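Local coordinates for microcin B17-processing protein McbC (Escherichia coli str. K-12 substr. MG1655, PDB 6GRH) that is an FMN-dependent oxidoreductase of the nitroreductase family needed to process the inactive microcin B17 precursor into the active antibiotic peptide, at residues A145-N148 and V149-Y152. Sequence-based numbering, arbitrary orientation.
Sequences AGTN and VYHY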
ATOM      1  N   ALA D 145      -0.251  26.269 -37.144  1.00 47.33           N
ATOM      2  CA  ALA D 145       1.023  26.917 -36.842  1.00 47.49           C
ATOM      3  C   ALA D 145       1.182  27.169 -35.343  1.00 46.17           C
ATOM      4  O   ALA D 145       0.333  27.805 -34.719  1.00 46.76           O
ATOM      5  CB  ALA D 145       1.153  28.235 -37.615  1.00 49.23           C
ATOM      6  N   GLY D 146       2.255  26.641 -34.769  1.00 45.04           N
ATOM      7  CA  GLY D 146       2.596  26.897 -33.373  1.00 43.90           C
ATOM      8  C   GLY D 146       1.996  25.941 -32.362  1.00 42.03           C
ATOM      9  O   GLY D 146       2.334  26.015 -31.191  1.00 42.18           O
ATOM     10  N   THR D 147       1.112  25.048 -32.795  1.00 40.62           N
ATOM     11  CA  THR D 147       0.559  24.023 -31.920  1.00 38.76           C
ATOM     12  C   THR D 147       1.386  22.763 -32.115  1.00 37.46           C
ATOM     13  O   THR D 147       1.469  22.253 -33.233  1.00 37.86           O
ATOM     14  CB  THR D 147      -0.911  23.763 -32.255  1.00 38.67           C
ATOM     15  OG1 THR D 147      -1.631  24.976 -32.062  1.00 39.26           O
ATOM     16  CG2 THR D 147      -1.497  22.667 -31.383  1.00 37.02           C
ATOM     17  N   ASN D 148       2.013  22.291 -31.036  1.00 35.78           N
ATOM     18  CA  ASN D 148       2.905  21.136 -31.104  1.00 35.47           C
ATOM     19  C   ASN D 148       2.445  19.919 -30.359  1.00 33.58           C
ATOM     20  O   ASN D 148       3.100  18.902 -30.439  1.00 33.59           O
ATOM     21  CB  ASN D 148       4.290  21.526 -30.632  1.00 35.84           C
ATOM     22  CG  ASN D 148       4.984  22.408 -31.619  1.00 37.47           C
ATOM     23  OD1 ASN D 148       5.004  22.100 -32.810  1.00 38.46           O
ATOM     24  ND2 ASN D 148       5.532  23.529 -31.148  1.00 38.55           N
ATOM     25  N   VAL D 149       1.338  20.017 -29.628  1.00 32.86           N
ATOM     26  CA  VAL D 149       0.711  18.852 -29.012  1.00 31.31           C
ATOM     27  C   VAL D 149      -0.729  18.816 -29.482  1.00 31.18           C
ATOM     28  O   VAL D 149      -1.391  19.843 -29.485  1.00 31.25           O
ATOM     29  CB  VAL D 149       0.742  18.916 -27.480  1.00 30.42           C
ATOM     30  CG1 VAL D 149       0.201  17.634 -26.900  1.00 30.09           C
ATOM     31  CG2 VAL D 149       2.157  19.144 -26.975  1.00 30.59           C
ATOM     32  N   TYR D 150      -1.192  17.631 -29.861  1.00 30.39           N
ATOM     33  CA  TYR D 150      -2.558  17.407 -30.301  1.00 30.71           C
ATOM     34  C   TYR D 150      -3.059  16.168 -29.599  1.00 30.40           C
ATOM     35  O   TYR D 150      -2.260  15.359 -29.130  1.00 29.63           O
ATOM     36  CB  TYR D 150      -2.621  17.170 -31.820  1.00 31.56           C
ATOM     37  CG  TYR D 150      -2.199  18.331 -32.680  1.00 32.75           C
ATOM     38  CD1 TYR D 150      -0.860  18.506 -33.062  1.00 33.00           C
ATOM     39  CD2 TYR D 150      -3.131  19.244 -33.142  1.00 33.40           C
ATOM     40  CE1 TYR D 150      -0.474  19.561 -33.861  1.00 34.11           C
ATOM     41  CE2 TYR D 150      -2.746  20.316 -33.940  1.00 34.48           C
ATOM     42  CZ  TYR D 150      -1.425  20.467 -34.297  1.00 34.82           C
ATOM     43  OH  TYR D 150      -1.061  21.538 -35.072  1.00 35.74           O
ATOM     44  N   HIS D 151      -4.381  16.017 -29.529  1.00 30.75           N
ATOM     45  CA  HIS D 151      -5.001  14.821 -29.014  1.00 30.65           C
ATOM     46  C   HIS D 151      -5.738  14.161 -30.181  1.00 32.05           C
ATOM     47  O   HIS D 151      -6.540  14.814 -30.830  1.00 32.48           O
ATOM     48  CB  HIS D 151      -5.918  15.240 -27.878  1.00 31.17           C
ATOM     49  CG  HIS D 151      -6.820  14.166 -27.368  1.00 31.42           C
ATOM     50  ND1 HIS D 151      -8.146  14.396 -27.094  1.00 32.23           N
ATOM     51  CD2 HIS D 151      -6.588  12.871 -27.067  1.00 31.99           C
ATOM     52  CE1 HIS D 151      -8.701  13.284 -26.638  1.00 32.89           C
ATOM     53  NE2 HIS D 151      -7.772  12.345 -26.599  1.00 32.72           N
ATOM     54  N   TYR D 152      -5.436  12.889 -30.479  1.00 32.02           N
ATOM     55  CA  TYR D 152      -6.119  12.178 -31.549  1.00 32.95           C
ATOM     56  C   TYR D 152      -7.451  11.616 -31.063  1.00 32.90           C
ATOM     57  O   TYR D 152      -7.482  10.920 -30.055  1.00 32.23           O
ATOM     58  CB  TYR D 152      -5.260  11.040 -32.132  1.00 32.92           C
ATOM     59  CG  TYR D 152      -5.938  10.362 -33.314  1.00 33.87           C
ATOM     60  CD1 TYR D 152      -6.319  11.095 -34.423  1.00 35.41           C
ATOM     61  CD2 TYR D 152      -6.225   9.001 -33.306  1.00 33.82           C
ATOM     62  CE1 TYR D 152      -6.941  10.508 -35.508  1.00 36.57           C
ATOM     63  CE2 TYR D 152      -6.854   8.394 -34.392  1.00 34.92           C
ATOM     64  CZ  TYR D 152      -7.211   9.147 -35.495  1.00 36.18           C
ATOM     65  OH  TYR D 152      -7.847   8.584 -36.583  1.00 36.82           O
TER
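One face of the Y150 phenol ring takes the methyl of T147: CG2 sits 3.9 Å from the ring centroid, 23° off the normal, a CH-pi contact displaced toward the rim, where the nearest ring atoms are CE2 and CZ. W143 meets the same ring edge-to-face. The contact spans a classic beta bulge, in which N148 and V149 both face A163 as the chain enters strand 149-153 of the antiparallel sheet of this nitroreductase-family protein. T147 and Y150 lie three residues apart, and their side chains cross at about a right angle.

T147 turns OG1 to the side of its own N (chi1 -61°), hydrogen-bonded to the Q144 side chain, which leaves CG2 as the branch anti to that N, over the ring. The same methyl also touches the V149 carbonyl, CG2 to O 3.4 Å. The tyrosine reaches back along the chain, and its hydroxyl hydrogen-bonds to OD1 of N142 and the backbone N of Q144, while ND2 of N142 donates to the T147 carbonyl. N142 thus joins the ring's hydroxyl to the T147 carbonyl.

On the bulge itself, the side-chain amide of N148 is held at both ends, OD1 by NH1 of R135 and ND2 by the C165 carbonyl, and the V149 side chain packs against V162, A163 and L170. I70 of the second subunit also packs on Y150. At the phenol end, T147 CB lies 3.6 Å from Y150 OH.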